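Formate dehydrogenase (Staphylococcus aureus, PDB 6TTB) catalyses the NAD-dependent oxidation of formate to carbon dioxide, passing the hydride to the nicotinamide of NAD. Local coordinates at the interface of chains A and B. Coordinates in Å, arbitrary orientation; residue numbers count along the deposited sequence, not the author numbering. Chains: chain A/B, Formate dehydrogenase.

Contact 1: the interface of chains A and B. Residues chain A 40-43, 46, 49, 52, 328; chain B 176-177, 180-181.
With OG anti to its own carbonyl carbon (chi1 -72°), B:Ser177 points its hydroxyl at the loop of chain A that holds A:Glu41, while A:Gln49, whose CG is anti to the backbone N (chi1 -174°), runs along the side of the serine away from A:Glu41 O, its chain bent at chi2. The patch is one flank of the two-fold interface between the two copies, probably the dimer interface, and the serine, with 83 Å² hidden, is its most buried residue. B:Ser177 OG donates a hydrogen bond to the backbone oxygen A:Glu41 O at 3.0 Å, standing 42° above the carbonyl plane. A:Glu41 is poorly ordered, so this bond is to be read with caution. A:Val43 CG2 lies alongside B:Ser177 CB at 3.5 Å, and A:Gln49 CG lies on the opposite flank of the hydroxyl, 3.7 Å from B:Ser177 OG. B:Leu176 carries the apolar half: its CB and CD1 meet the ring carbons of A:Pro40, and CD2 touches A:Met328 CE at 3.8 Å. The leucine thereby fits between a proline ring and a thioether chain, which crosses it obliquely and turns its methyl toward it by a bend at chi3. A:Met328 CE also lies 3.5 Å from B:Leu176 O. Past the helix end, B:Asn181 OD1 sits 3.1 Å from another acceptor, A:Gln46 O, which makes the amide orientation doubtful; the weak bond from A:Gln49 N to B:Asn181 OD1, 3.3 Å long, shares this doubt.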
loop_
_atom_site.group_PDB
_atom_site.type_symbol
_atom_site.label_atom_id
_atom_site.label_comp_id
_atom_site.label_asym_id
_atom_site.label_seq_id
_atom_site.Cartn_x
_atom_site.Cartn_y
_atom_site.Cartn_z
ATOM N N PRO A 40 -11.368 -21.260 10.825
ATOM C CA PRO A 40 -9.917 -21.456 11.004
ATOM C C PRO A 40 -9.604 -21.919 12.435
ATOM O O PRO A 40 -10.364 -21.635 13.389
ATOM C CB PRO A 40 -9.309 -20.076 10.755
ATOM C CG PRO A 40 -10.468 -19.216 10.110
ATOM C CD PRO A 40 -11.776 -19.863 10.544
ATOM N N GLU A 41 -8.542 -22.713 12.559
ATOM C CA GLU A 41 -8.084 -23.277 13.825
ATOM C C GLU A 41 -7.535 -22.167 14.735
ATOM O O GLU A 41 -6.751 -21.350 14.293
ATOM C CB GLU A 41 -6.992 -24.306 13.545
ATOM C CG GLU A 41 -6.802 -25.283 14.683
ATOM C CD GLU A 41 -7.685 -26.499 14.513
ATOM O OE1 GLU A 41 -8.284 -26.661 13.388
ATOM O OE2 GLU A 41 -7.792 -27.284 15.488
ATOM N N ALA A 42 -7.977 -22.121 15.993
ATOM C CA ALA A 42 -7.466 -21.119 16.927
ATOM C C ALA A 42 -6.009 -21.435 17.233
ATOM O O ALA A 42 -5.640 -22.571 17.223
ATOM C CB ALA A 42 -8.293 -21.081 18.215
ATOM N N VAL A 43 -5.212 -20.420 17.578
ATOM C CA VAL A 43 -3.819 -20.626 17.912
ATOM C C VAL A 43 -3.549 -19.961 19.262
ATOM O O VAL A 43 -4.193 -18.966 19.568
ATOM C CB VAL A 43 -2.932 -20.077 16.783
ATOM C CG1 VAL A 43 -1.570 -20.776 16.750
ATOM C CG2 VAL A 43 -3.648 -20.142 15.390
ATOM N N GLN A 46 -3.214 -16.107 20.084
ATOM C CA GLN A 46 -4.010 -15.237 19.220
ATOM C C GLN A 46 -5.375 -15.050 19.846
ATOM O O GLN A 46 -6.349 -15.439 19.260
ATOM C CB GLN A 46 -4.291 -15.796 17.816
ATOM C CG GLN A 46 -3.372 -16.895 17.319
ATOM C CD GLN A 46 -2.283 -16.341 16.425
ATOM O OE1 GLN A 46 -1.424 -15.579 16.890
ATOM N NE2 GLN A 46 -2.300 -16.718 15.130
ATOM N N GLN A 49 -8.708 -13.140 17.527
ATOM C CA GLN A 49 -9.508 -13.693 16.454
ATOM C C GLN A 49 -10.900 -14.123 16.936
ATOM O O GLN A 49 -11.025 -14.806 17.914
ATOM C CB GLN A 49 -8.749 -14.885 15.902
ATOM C CG GLN A 49 -9.389 -15.491 14.691
ATOM C CD GLN A 49 -9.399 -14.578 13.497
ATOM O OE1 GLN A 49 -8.629 -13.617 13.400
ATOM N NE2 GLN A 49 -10.229 -14.913 12.547
ATOM N N ASN A 52 -12.678 -18.263 14.719
ATOM C CA ASN A 52 -11.929 -19.478 14.795
ATOM C C ASN A 52 -12.722 -20.522 15.578
ATOM O O ASN A 52 -13.835 -20.253 16.096
ATOM C CB ASN A 52 -10.588 -19.208 15.421
ATOM C CG ASN A 52 -10.760 -18.511 16.742
ATOM O OD1 ASN A 52 -11.596 -18.907 17.564
ATOM N ND2 ASN A 52 -9.982 -17.472 16.967
ATOM N N MET A 328 -11.899 -9.837 6.489
ATOM C CA MET A 328 -11.882 -10.558 7.753
ATOM C C MET A 328 -11.060 -9.756 8.761
ATOM O O MET A 328 -10.624 -10.323 9.765
ATOM C CB MET A 328 -11.228 -11.956 7.597
ATOM C CG MET A 328 -11.500 -12.858 8.740
ATOM S SD MET A 328 -10.462 -14.360 8.797
ATOM C CE MET A 328 -8.810 -13.626 8.821
ATOM N N LEU B 176 -4.750 -17.442 9.442
ATOM C CA LEU B 176 -5.994 -16.702 9.508
ATOM C C LEU B 176 -6.245 -16.254 10.934
ATOM O O LEU B 176 -6.557 -15.096 11.130
ATOM C CB LEU B 176 -7.188 -17.446 8.933
ATOM C CG LEU B 176 -7.365 -17.366 7.408
ATOM C CD1 LEU B 176 -8.822 -17.554 6.998
ATOM C CD2 LEU B 176 -6.794 -16.078 6.775
ATOM N N SER B 177 -6.016 -17.122 11.931
ATOM C CA SER B 177 -5.961 -16.598 13.282
ATOM C C SER B 177 -4.760 -15.645 13.384
ATOM O O SER B 177 -4.854 -14.531 13.911
ATOM C CB SER B 177 -5.883 -17.687 14.289
ATOM O OG SER B 177 -7.122 -18.380 14.392
ATOM N N GLY B 180 -5.410 -12.498 11.018
ATOM C CA GLY B 180 -6.577 -11.778 11.472
ATOM C C GLY B 180 -6.377 -11.171 12.855
ATOM O O GLY B 180 -6.808 -10.034 13.138
ATOM N N ASN B 181 -5.625 -11.891 13.680
ATOM C CA ASN B 181 -5.409 -11.517 15.077
ATOM C C ASN B 181 -5.029 -10.033 15.257
ATOM O O ASN B 181 -5.357 -9.473 16.270
ATOM C CB ASN B 181 -4.532 -12.520 15.804
ATOM C CG ASN B 181 -4.516 -12.333 17.304
ATOM O OD1 ASN B 181 -5.444 -12.767 18.022
ATOM N ND2 ASN B 181 -3.448 -11.707 17.788
#

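Contact 2: the interface of chains A and B. Residues chain A 149, 152-153, 156-157; chain B 153, 156-157, 160, 162.
A:Ile157 and B:Tyr162 meet tip to tip, the CD1 methyl of the isoleucine resting over the centre of the phenol ring, 3.5 Å from its centroid, in a CH-pi contact. A:Met153 reaches the same face of the tyrosine, off its CD1 edge: its CG is anti to the backbone N (chi1 174°), and a bend at chi3 carries the CE methyl to 3.7 Å from B:Tyr162 CD1. On the way, the thioether chain runs antiparallel to B:Leu156, A:Met153 CG lying 3.9 Å from B:Leu156 CB. The two-fold relation repeats this packing with the chains exchanged, A:Leu156 CB lying 3.9 Å from B:Met153 CG. To one side of these two pairs the leucines cross at about a right angle and touch through their branch ends, with A:Leu156 CD1 3.8 Å from B:Leu156 CD1. This interlocked apolar part contrasts with a looser flank, where A:Val152 is barely covered (3 Å²) and, farther along, A:Glu149 and B:Arg160 bury little surface. There a salt bridge joins B:Arg160 NH1 to A:Glu149 OE1 at 2.7 Å, with an angle of 129° at the hydrogen. The oxygen lies at the guanidinium edge, close to its plane, but the carboxylate is met from above its own plane, and the two flat groups stand 89° apart. The perpendicular planes suit an end-on, bent bond through NH1 better than a parallel, two-pronged pairing. The aliphatic part of the arginine, at CD, also packs against A:Glu149 CB. The patch is built on helix 144-160 of chain A, its counterpart 144-159 of chain B and the start of the following helix, 162-171, which overlap the sequence of the NAD-binding domain.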
loop_
_atom_site.group_PDB
_atom_site.type_symbol
_atom_site.label_atom_id
_atom_site.label_comp_id
_atom_site.label_asym_id
_atom_site.label_seq_id
_atom_site.Cartn_x
_atom_site.Cartn_y
_atom_site.Cartn_z
ATOM N N GLU A 149 -10.367 -0.370 1.636
ATOM C CA GLU A 149 -9.079 0.000 2.215
ATOM C C GLU A 149 -8.013 -0.939 1.638
ATOM O O GLU A 149 -6.942 -0.523 1.183
ATOM C CB GLU A 149 -9.088 -0.146 3.727
ATOM C CG GLU A 149 -10.054 0.733 4.463
ATOM C CD GLU A 149 -10.009 0.615 6.005
ATOM O OE1 GLU A 149 -9.227 -0.188 6.503
ATOM O OE2 GLU A 149 -10.738 1.395 6.716
ATOM N N VAL A 152 -6.988 0.119 -1.956
ATOM C CA VAL A 152 -6.239 1.342 -2.202
ATOM C C VAL A 152 -4.844 1.141 -1.658
ATOM O O VAL A 152 -3.862 1.533 -2.309
ATOM C CB VAL A 152 -6.945 2.635 -1.721
ATOM C CG1 VAL A 152 -8.337 2.757 -2.302
ATOM C CG2 VAL A 152 -7.076 2.653 -0.289
ATOM N N MET A 153 -4.743 0.329 -0.601
ATOM C CA MET A 153 -3.426 0.003 -0.048
ATOM C C MET A 153 -2.602 -0.719 -1.107
ATOM O O MET A 153 -1.450 -0.330 -1.407
ATOM C CB MET A 153 -3.568 -0.895 1.154
ATOM C CG MET A 153 -2.300 -1.391 1.705
ATOM S SD MET A 153 -2.658 -2.549 3.065
ATOM C CE MET A 153 -3.046 -4.054 2.149
ATOM N N LEU A 156 -1.327 1.626 -3.697
ATOM C CA LEU A 156 -0.185 2.318 -3.174
ATOM C C LEU A 156 1.028 1.398 -3.156
ATOM O O LEU A 156 2.039 1.743 -3.700
ATOM C CB LEU A 156 -0.547 2.848 -1.784
ATOM C CG LEU A 156 -1.522 4.038 -1.778
ATOM C CD1 LEU A 156 -2.165 4.221 -0.426
ATOM C CD2 LEU A 156 -0.832 5.326 -2.185
ATOM N N ILE A 157 0.920 0.210 -2.555
ATOM C CA ILE A 157 2.072 -0.700 -2.444
ATOM C C ILE A 157 2.614 -0.981 -3.835
ATOM O O ILE A 157 3.792 -1.061 -4.044
ATOM C CB ILE A 157 1.666 -2.018 -1.740
ATOM C CG1 ILE A 157 1.329 -1.806 -0.269
ATOM C CG2 ILE A 157 2.725 -3.108 -1.931
ATOM C CD1 ILE A 157 0.854 -3.048 0.424
ATOM N N MET B 153 0.097 5.042 3.216
ATOM C CA MET B 153 0.328 3.655 2.876
ATOM C C MET B 153 0.873 2.933 4.105
ATOM O O MET B 153 0.386 1.862 4.470
ATOM C CB MET B 153 1.336 3.555 1.721
ATOM C CG MET B 153 1.700 2.139 1.350
ATOM S SD MET B 153 3.171 2.085 0.188
ATOM C CE MET B 153 4.538 2.603 1.228
ATOM N N LEU B 156 -1.930 2.228 6.422
ATOM C CA LEU B 156 -2.634 1.063 5.913
ATOM C C LEU B 156 -1.860 -0.262 6.188
ATOM O O LEU B 156 -2.413 -1.201 6.848
ATOM C CB LEU B 156 -2.904 1.292 4.436
ATOM C CG LEU B 156 -3.938 2.405 4.177
ATOM C CD1 LEU B 156 -3.824 2.976 2.773
ATOM C CD2 LEU B 156 -5.346 1.956 4.455
ATOM N N ILE B 157 -0.595 -0.337 5.742
ATOM C CA ILE B 157 0.185 -1.546 5.896
ATOM C C ILE B 157 0.208 -1.969 7.343
ATOM O O ILE B 157 0.074 -3.151 7.646
ATOM C CB ILE B 157 1.615 -1.355 5.416
ATOM C CG1 ILE B 157 1.707 -1.141 3.899
ATOM C CG2 ILE B 157 2.482 -2.510 5.885
ATOM C CD1 ILE B 157 3.054 -0.761 3.446
ATOM N N ARG B 160 -4.238 -2.675 8.957
ATOM C CA ARG B 160 -4.388 -3.905 8.206
ATOM C C ARG B 160 -3.037 -4.573 8.363
ATOM O O ARG B 160 -2.024 -3.862 8.450
ATOM C CB ARG B 160 -4.635 -3.568 6.732
ATOM C CG ARG B 160 -5.652 -2.453 6.486
ATOM C CD ARG B 160 -6.315 -2.452 5.102
ATOM N NE ARG B 160 -7.047 -3.673 4.856
ATOM C CZ ARG B 160 -8.334 -3.825 5.240
ATOM N NH1 ARG B 160 -8.970 -2.808 5.800
ATOM N NH2 ARG B 160 -9.016 -4.944 4.971
ATOM N N TYR B 162 -0.733 -6.040 6.817
ATOM C CA TYR B 162 -0.259 -6.448 5.495
ATOM C C TYR B 162 1.037 -7.236 5.585
ATOM O O TYR B 162 1.301 -8.091 4.772
ATOM C CB TYR B 162 -0.013 -5.274 4.570
ATOM C CG TYR B 162 0.710 -5.661 3.296
ATOM C CD1 TYR B 162 0.024 -6.193 2.194
ATOM C CD2 TYR B 162 2.084 -5.476 3.168
ATOM C CE1 TYR B 162 0.696 -6.549 1.033
ATOM C CE2 TYR B 162 2.781 -5.878 2.041
ATOM C CZ TYR B 162 2.088 -6.417 0.971
ATOM O OH TYR B 162 2.769 -6.759 -0.157
#

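Contact 1 and contact 2 lie about 21 Å apart, belong to the same two-fold interface and have no residue in common. In contact 2 equivalent helices of the two chains meet each other near the symmetry axis, whereas contact 1 sets a loop of one chain and its 3-10 helix 326-328 against a short helix of the other. Chain B runs from helix 162-171, which begins in contact 2, to the segment at 176-181 used in contact 1, so one stretch of chain serves both. With their twins, they spread the pairing over separate parts of each subunit, consistent with the dimers usual in this dehydrogenase family.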